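Local atomic coordinates of IroE-like serine hydrolase (Shewanella oneidensis, PDB entry 3GFF), a protein that probably hydrolyses ester bonds, as an IroE-like serine hydrolase of the esterase D family. Residues Pro44-Leu49 / Ile138-Gly143; Thr91-Leu96 / Trp173-His178; Phe198-Asn203 / Lys240-Glu245. All blocks are in the same frame, centred on the assembly; numbering follows the deposited sequence.

Interaction 1: residues Pro44-Leu49 / Ile138-Gly143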
loop_
_atom_site.group_PDB
_atom_site.type_symbol
_atom_site.label_atom_id
_atom_site.label_comp_id
_atom_site.label_asym_id
_atom_site.label_seq_id
_atom_site.Cartn_x
_atom_site.Cartn_y
_atom_site.Cartn_z
ATOM N N PRO A 44 13.180 -15.554 -5.198
ATOM C CA PRO A 44 13.821 -14.949 -4.040
ATOM C C PRO A 44 12.939 -15.104 -2.822
ATOM O O PRO A 44 11.749 -15.405 -2.938
ATOM C CB PRO A 44 13.915 -13.465 -4.397
ATOM C CG PRO A 44 13.205 -13.295 -5.693
ATOM C CD PRO A 44 12.700 -14.563 -6.183
ATOM N N VAL A 45 13.499 -14.860 -1.647
ATOM C CA VAL A 45 12.734 -14.985 -0.422
ATOM C C VAL A 45 12.797 -13.663 0.310
ATOM O O VAL A 45 13.885 -13.148 0.588
ATOM C CB VAL A 45 13.254 -16.115 0.491
ATOM C CG1 VAL A 45 12.297 -16.297 1.753
ATOM C CG2 VAL A 45 13.402 -17.430 -0.289
ATOM N N VAL A 46 11.621 -13.116 0.616
ATOM C CA VAL A 46 11.530 -11.856 1.362
ATOM C C VAL A 46 11.085 -12.230 2.766
ATOM O O VAL A 46 9.966 -12.702 3.006
ATOM C CB VAL A 46 10.606 -10.789 0.673
ATOM C CG1 VAL A 46 10.498 -9.549 1.523
ATOM C CG2 VAL A 46 11.185 -10.355 -0.718
ATOM N N TYR A 47 12.002 -12.064 3.702
ATOM C CA TYR A 47 11.710 -12.336 5.124
ATOM C C TYR A 47 11.199 -11.077 5.809
ATOM O O TYR A 47 11.892 -10.080 5.816
ATOM C CB TYR A 47 12.970 -12.812 5.837
ATOM C CG TYR A 47 13.419 -14.228 5.483
ATOM C CD1 TYR A 47 14.238 -14.454 4.393
ATOM C CD2 TYR A 47 13.098 -15.314 6.294
ATOM C CE1 TYR A 47 14.694 -15.691 4.095
ATOM C CE2 TYR A 47 13.533 -16.573 6.000
ATOM C CZ TYR A 47 14.334 -16.759 4.889
ATOM O OH TYR A 47 14.818 -17.990 4.545
ATOM N N LEU A 48 9.985 -11.125 6.364
ATOM C CA LEU A 48 9.391 -9.984 7.059
ATOM C C LEU A 48 9.384 -10.235 8.588
ATOM O O LEU A 48 8.816 -11.233 9.051
ATOM C CB LEU A 48 7.943 -9.756 6.598
ATOM C CG LEU A 48 7.653 -9.713 5.087
ATOM C CD1 LEU A 48 6.146 -9.640 4.894
ATOM C CD2 LEU A 48 8.403 -8.506 4.363
ATOM N N LEU A 49 10.036 -9.339 9.341
ATOM C CA LEU A 49 10.012 -9.372 10.796
ATOM C C LEU A 49 8.689 -8.782 11.281
ATOM O O LEU A 49 7.969 -8.170 10.491
ATOM C CB LEU A 49 11.182 -8.584 11.373
ATOM C CG LEU A 49 12.563 -9.119 10.998
ATOM C CD1 LEU A 49 13.645 -8.334 11.701
ATOM C CD2 LEU A 49 12.677 -10.604 11.306
ATOM N N ILE A 138 18.635 -15.313 -3.676
ATOM C CA ILE A 138 18.423 -13.911 -3.347
ATOM C C ILE A 138 17.500 -13.814 -2.126
ATOM O O ILE A 138 16.314 -14.180 -2.199
ATOM C CB ILE A 138 17.849 -13.136 -4.570
ATOM C CG1 ILE A 138 18.800 -13.267 -5.773
ATOM C CG2 ILE A 138 17.644 -11.675 -4.237
ATOM C CD1 ILE A 138 20.224 -12.805 -5.486
ATOM N N ASN A 139 18.061 -13.365 -1.004
ATOM C CA ASN A 139 17.301 -13.239 0.238
ATOM C C ASN A 139 17.290 -11.793 0.710
ATOM O O ASN A 139 18.359 -11.164 0.806
ATOM C CB ASN A 139 17.919 -14.110 1.332
ATOM C CG ASN A 139 18.000 -15.546 0.942
ATOM O OD1 ASN A 139 16.981 -16.194 0.707
ATOM N ND2 ASN A 139 19.221 -16.063 0.845
ATOM N N VAL A 140 16.094 -11.314 1.058
ATOM C CA VAL A 140 15.853 -9.938 1.486
ATOM C C VAL A 140 15.285 -9.936 2.905
ATOM O O VAL A 140 14.444 -10.741 3.208
ATOM C CB VAL A 140 14.846 -9.222 0.502
ATOM C CG1 VAL A 140 14.487 -7.784 0.968
ATOM C CG2 VAL A 140 15.409 -9.214 -0.926
ATOM N N LEU A 141 15.773 -9.046 3.768
ATOM C CA LEU A 141 15.258 -8.905 5.137
ATOM C C LEU A 141 14.595 -7.543 5.228
ATOM O O LEU A 141 15.219 -6.513 4.854
ATOM C CB LEU A 141 16.363 -9.058 6.207
ATOM C CG LEU A 141 15.962 -8.973 7.707
ATOM C CD1 LEU A 141 14.955 -10.052 8.097
ATOM C CD2 LEU A 141 17.210 -9.075 8.588
ATOM N N VAL A 142 13.338 -7.543 5.708
ATOM C CA VAL A 142 12.541 -6.325 5.922
ATOM C C VAL A 142 12.267 -6.163 7.444
ATOM O O VAL A 142 11.587 -6.985 8.067
ATOM C CB VAL A 142 11.197 -6.332 5.112
ATOM C CG1 VAL A 142 10.392 -5.044 5.339
ATOM C CG2 VAL A 142 11.444 -6.572 3.614
ATOM N N GLY A 143 12.848 -5.121 8.036
ATOM C CA GLY A 143 12.709 -4.841 9.449
ATOM C C GLY A 143 12.185 -3.428 9.641
ATOM O O GLY A 143 12.657 -2.492 8.996
HETATM O O HOH W 1 16.318 -18.293 2.267
HETATM O O HOH W 2 8.857 -6.023 9.058
#
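Strands 44-48 and 138-143 run parallel side by side, V45 bridging N139 and L48 bridging V142, their axes approaching to 4.7 Å at 17°. Five backbone bonds join them: V45 N to I138 O, V140 N to V45 O, Y47 N to V140 O, V142 N to Y47 O and L49 N to V142 O. V46, L48, V140 and V142 share one face. There L48 CD2 reaches V142 CB at 3.6 Å, while V46 turns CG2 onto V140 CB and CG1 onto V142 CG2 (3.8 Å). The other face carries V45, N139, Y47 and L141. CG of Y47 sits beside its backbone N (chi1 -72°), and the ring presents its edge to V140 O. The ring and the N139 amide lie side by side with planes 62° apart, joined through a water that accepts from Y47 OH (2.7 Å) and donates to N139 OD1 (2.7 Å). N139 ND2 is held separately by L161 O. Past the last bridge, L49 turns its CG to L141 CD1 at 3.9 Å. The pair forms the buried centre of an alpha/beta-hydrolase sheet, and 138-143 leads into a probable nucleophile elbow that begins at G143. Strand 77-81 flanks 44-48, strand 164-168 flanks 138-143, and helix 114-132 covers Y47 through A126 and I129.

Interaction 2: residues Thr91-Leu96 / Trp173-His178; sequences TPTHTL and WFDSPH
T91 and F174 cross at about a right angle, and the threonine methyl lies over one face of the phenyl ring. T91 CG2 stands 3.7 Å from the centroid of the F174 ring, 17° off its normal, a well-formed CH-pi contact. At the rim of the same ring, T93 O lies close to the ring plane, 3.2 Å from F174 CE2, so the carbonyl meets the ring's C-H edge. T95 reaches F174 tip to tip, its CG2 coming obliquely to CZ at 3.7 Å. Two threonine methyls and a backbone carbonyl thus meet one phenyl, whose CG lies anti to the backbone N (chi1 180°), on the way toward the 91-96 segment. The neighbouring D175 takes up the polar half of the contact. Its side chain crosses that of T93 at about a right angle, and T93 OG1 donates to D175 OD2; the modelled length of 2.5 Å is very short and should be read with caution. D175 OD1 accepts from a water at 2.8 Å, which also hydrogen-bonds T95 OG1, while T95 CG2 rests 3.8 Å from D175 CB. T93 CG2 meets the edge of the H178 imidazole at CD2. F174 and D175 are the central pair of a type II turn from W173 to S176, where W173 O receives both S176 N and S176 OG from the same face of its plane. The contact joins the loop after helix 86-89 to the one between strand 164-168 and helix 178-189. T91 OG1 is tied to M87 and G112, F146 and L149 of helix 146-156 pack on F174, and Y179 of helix 178-189 touches P92 and T93.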
loop_
_atom_site.group_PDB
_atom_site.type_symbol
_atom_site.label_atom_id
_atom_site.label_comp_id
_atom_site.label_asym_id
_atom_site.label_seq_id
_atom_site.Cartn_x
_atom_site.Cartn_y
_atom_site.Cartn_z
ATOM N N THR A 91 16.969 -6.688 19.684
ATOM C CA THR A 91 17.977 -5.767 20.226
ATOM C C THR A 91 19.378 -6.360 20.146
ATOM O O THR A 91 19.609 -7.471 20.572
ATOM C CB THR A 91 17.614 -5.305 21.666
ATOM O OG1 THR A 91 17.439 -6.427 22.537
ATOM C CG2 THR A 91 16.302 -4.467 21.632
ATOM N N PRO A 92 20.309 -5.633 19.515
ATOM C CA PRO A 92 21.667 -6.124 19.335
ATOM C C PRO A 92 22.552 -5.987 20.566
ATOM O O PRO A 92 23.520 -6.763 20.717
ATOM C CB PRO A 92 22.186 -5.270 18.185
ATOM C CG PRO A 92 21.401 -3.967 18.278
ATOM C CD PRO A 92 20.094 -4.307 18.893
ATOM N N THR A 93 22.235 -5.011 21.424
ATOM C CA THR A 93 22.958 -4.785 22.649
ATOM C C THR A 93 21.983 -4.766 23.831
ATOM O O THR A 93 20.783 -4.535 23.672
ATOM C CB THR A 93 23.791 -3.468 22.581
ATOM O OG1 THR A 93 22.943 -2.349 22.261
ATOM C CG2 THR A 93 24.869 -3.583 21.507
ATOM N N HIS A 94 22.541 -5.021 25.004
ATOM C CA HIS A 94 21.826 -5.050 26.251
ATOM C C HIS A 94 21.930 -3.717 26.998
ATOM O O HIS A 94 23.008 -3.181 27.175
ATOM C CB HIS A 94 22.401 -6.152 27.150
ATOM C CG HIS A 94 21.792 -6.192 28.521
ATOM N ND1 HIS A 94 20.495 -6.602 28.748
ATOM C CD2 HIS A 94 22.299 -5.851 29.737
ATOM C CE1 HIS A 94 20.229 -6.508 30.042
ATOM N NE2 HIS A 94 21.295 -6.026 30.658
ATOM N N THR A 95 20.783 -3.219 27.439
ATOM C CA THR A 95 20.681 -2.046 28.316
ATOM C C THR A 95 19.323 -2.136 29.001
ATOM O O THR A 95 18.375 -2.701 28.454
ATOM C CB THR A 95 20.807 -0.677 27.590
ATOM O OG1 THR A 95 20.786 0.395 28.552
ATOM C CG2 THR A 95 19.658 -0.475 26.612
ATOM N N LEU A 96 19.257 -1.583 30.208
ATOM C CA LEU A 96 18.032 -1.519 31.004
ATOM C C LEU A 96 17.406 -0.127 30.943
ATOM O O LEU A 96 16.382 0.092 31.586
ATOM C CB LEU A 96 18.348 -1.833 32.465
ATOM C CG LEU A 96 18.921 -3.225 32.765
ATOM C CD1 LEU A 96 19.451 -3.327 34.188
ATOM C CD2 LEU A 96 17.883 -4.323 32.434
ATOM N N TRP A 173 17.632 4.894 18.257
ATOM C CA TRP A 173 17.702 5.439 19.608
ATOM C C TRP A 173 18.008 4.347 20.663
ATOM O O TRP A 173 18.549 4.635 21.761
ATOM C CB TRP A 173 16.413 6.174 19.960
ATOM C CG TRP A 173 15.212 5.294 19.934
ATOM C CD1 TRP A 173 14.345 5.144 18.906
ATOM C CD2 TRP A 173 14.768 4.399 20.973
ATOM N NE1 TRP A 173 13.364 4.242 19.242
ATOM C CE2 TRP A 173 13.611 3.754 20.497
ATOM C CE3 TRP A 173 15.239 4.086 22.254
ATOM C CZ2 TRP A 173 12.911 2.819 21.249
ATOM C CZ3 TRP A 173 14.559 3.144 22.999
ATOM C CH2 TRP A 173 13.394 2.525 22.494
ATOM N N PHE A 174 17.737 3.084 20.323
ATOM C CA PHE A 174 17.938 2.044 21.296
ATOM C C PHE A 174 19.413 1.954 21.670
ATOM O O PHE A 174 20.282 1.854 20.804
ATOM C CB PHE A 174 17.396 0.696 20.850
ATOM C CG PHE A 174 17.622 -0.371 21.863
ATOM C CD1 PHE A 174 16.796 -0.486 22.944
ATOM C CD2 PHE A 174 18.725 -1.180 21.786
ATOM C CE1 PHE A 174 17.031 -1.427 23.914
ATOM C CE2 PHE A 174 18.960 -2.137 22.743
ATOM C CZ PHE A 174 18.104 -2.276 23.794
ATOM N N ASP A 175 19.675 2.027 22.974
ATOM C CA ASP A 175 21.018 1.951 23.531
ATOM C C ASP A 175 21.961 2.912 22.826
ATOM O O ASP A 175 23.125 2.575 22.584
ATOM C CB ASP A 175 21.532 0.504 23.501
ATOM C CG ASP A 175 22.871 0.330 24.227
ATOM O OD1 ASP A 175 23.204 1.169 25.081
ATOM O OD2 ASP A 175 23.593 -0.652 23.971
ATOM N N SER A 176 21.449 4.102 22.504
ATOM C CA SER A 176 22.235 5.203 21.944
ATOM C C SER A 176 22.892 6.003 23.079
ATOM O O SER A 176 22.251 6.250 24.124
ATOM C CB SER A 176 21.386 6.159 21.110
ATOM O OG SER A 176 20.263 6.640 21.834
ATOM N N PRO A 177 24.126 6.498 22.839
ATOM C CA PRO A 177 24.894 6.444 21.579
ATOM C C PRO A 177 25.691 5.165 21.274
ATOM O O PRO A 177 26.225 5.038 20.181
ATOM C CB PRO A 177 25.881 7.617 21.752
ATOM C CG PRO A 177 26.155 7.652 23.198
ATOM C CD PRO A 177 24.879 7.206 23.892
ATOM N N HIS A 178 25.793 4.266 22.247
ATOM C CA HIS A 178 26.575 3.050 22.142
ATOM C C HIS A 178 26.336 2.186 20.907
ATOM O O HIS A 178 27.305 1.884 20.192
ATOM C CB HIS A 178 26.404 2.189 23.401
ATOM C CG HIS A 178 27.160 0.893 23.368
ATOM N ND1 HIS A 178 28.514 0.807 23.634
ATOM C CD2 HIS A 178 26.743 -0.373 23.143
ATOM C CE1 HIS A 178 28.899 -0.455 23.541
ATOM N NE2 HIS A 178 27.844 -1.193 23.237
HETATM O O HOH W 3 21.626 2.516 26.965
#

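Interaction 3: residues Phe198-Asn203 / Lys240-Glu245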
loop_
_atom_site.group_PDB
_atom_site.type_symbol
_atom_site.label_atom_id
_atom_site.label_comp_id
_atom_site.label_asym_id
_atom_site.label_seq_id
_atom_site.Cartn_x
_atom_site.Cartn_y
_atom_site.Cartn_z
ATOM N N PHE A 198 18.226 -0.094 2.111
ATOM C CA PHE A 198 17.248 0.980 1.866
ATOM C C PHE A 198 16.773 1.403 3.221
ATOM O O PHE A 198 16.393 0.548 4.039
ATOM C CB PHE A 198 16.063 0.494 1.014
ATOM C CG PHE A 198 14.905 1.480 0.942
ATOM C CD1 PHE A 198 14.885 2.483 -0.013
ATOM C CD2 PHE A 198 13.836 1.369 1.820
ATOM C CE1 PHE A 198 13.835 3.379 -0.094
ATOM C CE2 PHE A 198 12.781 2.247 1.749
ATOM C CZ PHE A 198 12.786 3.270 0.789
HETATM N N MSE A 199 16.805 2.701 3.502
HETATM C CA MSE A 199 16.231 3.234 4.747
HETATM C C MSE A 199 14.995 4.095 4.478
HETATM O O MSE A 199 15.024 5.003 3.625
HETATM C CB MSE A 199 17.250 4.098 5.513
HETATM C CG MSE A 199 18.393 3.332 6.106
HETATM SE SE MSE A 199 19.720 4.485 6.889
HETATM C CE MSE A 199 18.596 5.390 8.232
ATOM N N ALA A 200 13.910 3.830 5.209
ATOM C CA ALA A 200 12.714 4.685 5.161
ATOM C C ALA A 200 12.847 5.486 6.437
ATOM O O ALA A 200 13.183 4.912 7.480
ATOM C CB ALA A 200 11.392 3.872 5.181
ATOM N N ILE A 201 12.594 6.787 6.362
ATOM C CA ILE A 201 12.715 7.661 7.512
ATOM C C ILE A 201 11.434 8.479 7.630
ATOM O O ILE A 201 11.149 9.306 6.756
ATOM C CB ILE A 201 13.952 8.618 7.408
ATOM C CG1 ILE A 201 15.224 7.822 7.144
ATOM C CG2 ILE A 201 14.085 9.470 8.700
ATOM C CD1 ILE A 201 16.501 8.665 6.825
ATOM N N ALA A 202 10.666 8.239 8.704
ATOM C CA ALA A 202 9.403 8.928 8.930
ATOM C C ALA A 202 9.594 10.222 9.748
ATOM O O ALA A 202 10.713 10.604 10.050
ATOM C CB ALA A 202 8.387 7.982 9.606
ATOM N N ASN A 203 8.485 10.879 10.098
ATOM C CA ASN A 203 8.480 12.139 10.845
ATOM C C ASN A 203 7.629 12.017 12.142
ATOM O O ASN A 203 6.660 12.762 12.332
ATOM C CB ASN A 203 7.935 13.236 9.916
ATOM C CG ASN A 203 8.091 14.657 10.498
ATOM O OD1 ASN A 203 8.927 14.893 11.349
ATOM N ND2 ASN A 203 7.256 15.580 10.049
ATOM N N LYS A 240 14.861 7.421 1.937
ATOM C CA LYS A 240 13.783 8.333 1.595
ATOM C C LYS A 240 13.145 8.809 2.884
ATOM O O LYS A 240 12.843 8.015 3.756
ATOM C CB LYS A 240 12.746 7.722 0.645
ATOM C CG LYS A 240 11.596 8.715 0.316
ATOM C CD LYS A 240 10.562 8.227 -0.709
ATOM C CE LYS A 240 10.796 8.766 -2.126
ATOM N NZ LYS A 240 9.707 8.282 -3.020
ATOM N N TYR A 241 13.007 10.124 3.011
ATOM C CA TYR A 241 12.359 10.770 4.149
ATOM C C TYR A 241 10.887 11.040 3.797
ATOM O O TYR A 241 10.573 11.541 2.717
ATOM C CB TYR A 241 13.094 12.083 4.524
ATOM C CG TYR A 241 12.340 12.946 5.548
ATOM C CD1 TYR A 241 12.059 12.445 6.827
ATOM C CD2 TYR A 241 11.935 14.238 5.237
ATOM C CE1 TYR A 241 11.389 13.193 7.755
ATOM C CE2 TYR A 241 11.245 15.024 6.176
ATOM C CZ TYR A 241 10.993 14.477 7.447
ATOM O OH TYR A 241 10.326 15.197 8.397
ATOM N N TYR A 242 10.002 10.720 4.738
ATOM C CA TYR A 242 8.551 10.863 4.592
ATOM C C TYR A 242 7.991 11.832 5.646
ATOM O O TYR A 242 7.586 11.409 6.742
ATOM C CB TYR A 242 7.891 9.488 4.764
ATOM C CG TYR A 242 8.313 8.426 3.751
ATOM C CD1 TYR A 242 9.390 7.586 3.993
ATOM C CD2 TYR A 242 7.588 8.240 2.572
ATOM C CE1 TYR A 242 9.756 6.612 3.070
ATOM C CE2 TYR A 242 7.932 7.294 1.663
ATOM C CZ TYR A 242 9.008 6.461 1.924
ATOM O OH TYR A 242 9.353 5.534 0.978
ATOM N N PRO A 243 7.924 13.117 5.332
ATOM C CA PRO A 243 7.456 14.068 6.356
ATOM C C PRO A 243 5.988 13.872 6.778
ATOM O O PRO A 243 5.616 14.272 7.878
ATOM C CB PRO A 243 7.626 15.435 5.665
ATOM C CG PRO A 243 7.534 15.138 4.215
ATOM C CD PRO A 243 8.192 13.787 4.045
ATOM N N GLU A 244 5.181 13.229 5.920
ATOM C CA GLU A 244 3.760 13.035 6.218
ATOM C C GLU A 244 3.487 11.654 6.742
ATOM O O GLU A 244 2.381 11.199 6.694
ATOM C CB GLU A 244 2.909 13.324 4.984
ATOM C CG GLU A 244 3.224 14.671 4.300
ATOM C CD GLU A 244 3.108 15.862 5.232
ATOM O OE1 GLU A 244 2.239 15.829 6.131
ATOM O OE2 GLU A 244 3.884 16.849 5.065
ATOM N N GLU A 245 4.515 10.956 7.207
ATOM C CA GLU A 245 4.323 9.662 7.798
ATOM C C GLU A 245 4.789 9.638 9.259
ATOM O O GLU A 245 5.622 10.472 9.718
ATOM C CB GLU A 245 5.073 8.571 7.003
ATOM C CG GLU A 245 4.630 8.397 5.513
ATOM C CD GLU A 245 3.243 7.827 5.338
ATOM O OE1 GLU A 245 2.757 7.055 6.195
ATOM O OE2 GLU A 245 2.631 8.141 4.310
#
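N203 reaches across to Y241 and P243 just past the end of a parallel strand pair. Its CB lies 3.3 Å from P243 O. CG, anti to the backbone N (chi1 -171°), comes up to Y241 OH at 3.1 Å, the side chains crossing with amide and ring planes 66° apart. OD1 accepts from K217 NZ, which also bonds Y241 OH. ND2 donates to P243 O at 3.0 Å; it arrives on a carbonyl lone pair, and P243 O lies almost in the plane of the N203 amide. An alanine here would probably leave P243 O without its amide donor and K217 with one acceptor fewer. N203 N adds a bond to E245 O (2.9 Å) from above the carbonyl plane, gripping the type I turn Y242 to E245 at a second point. Upstream, K240 N, I201 N and Y242 N bond to M199 O, K240 O and I201 O, and A200 CB touches Y242 CE1 (3.8 Å). A202 N bonds D169, probably the triad acid. Helix 215-230 covers I201, helix 250-263 packs on A202 and Y242, and E245 bonds S249 OG through OE1 and Y256 OH of the second subunit through OE2.

From the N terminus, 44-49 comes first, and interaction 1 closes its 88-residue loop when 138-143 pairs beside it at the middle of the sheet. The first segment of interaction 2, 91-96, lies within that loop, but its partner 173-178 comes after it, so the two contacts cross. Their centres are 24 Å apart: one is buried in the sheet, the other joins two outlying loops. Interaction 3 follows in series, closing the 36-residue excursion through helix 215-230 between 198-203 and 240-245 at 235-241, one of the two outermost strands of the sheet within this chain. Interactions 1 and 3 thus fix the middle and one edge of the same sheet, with centres 20 Å apart.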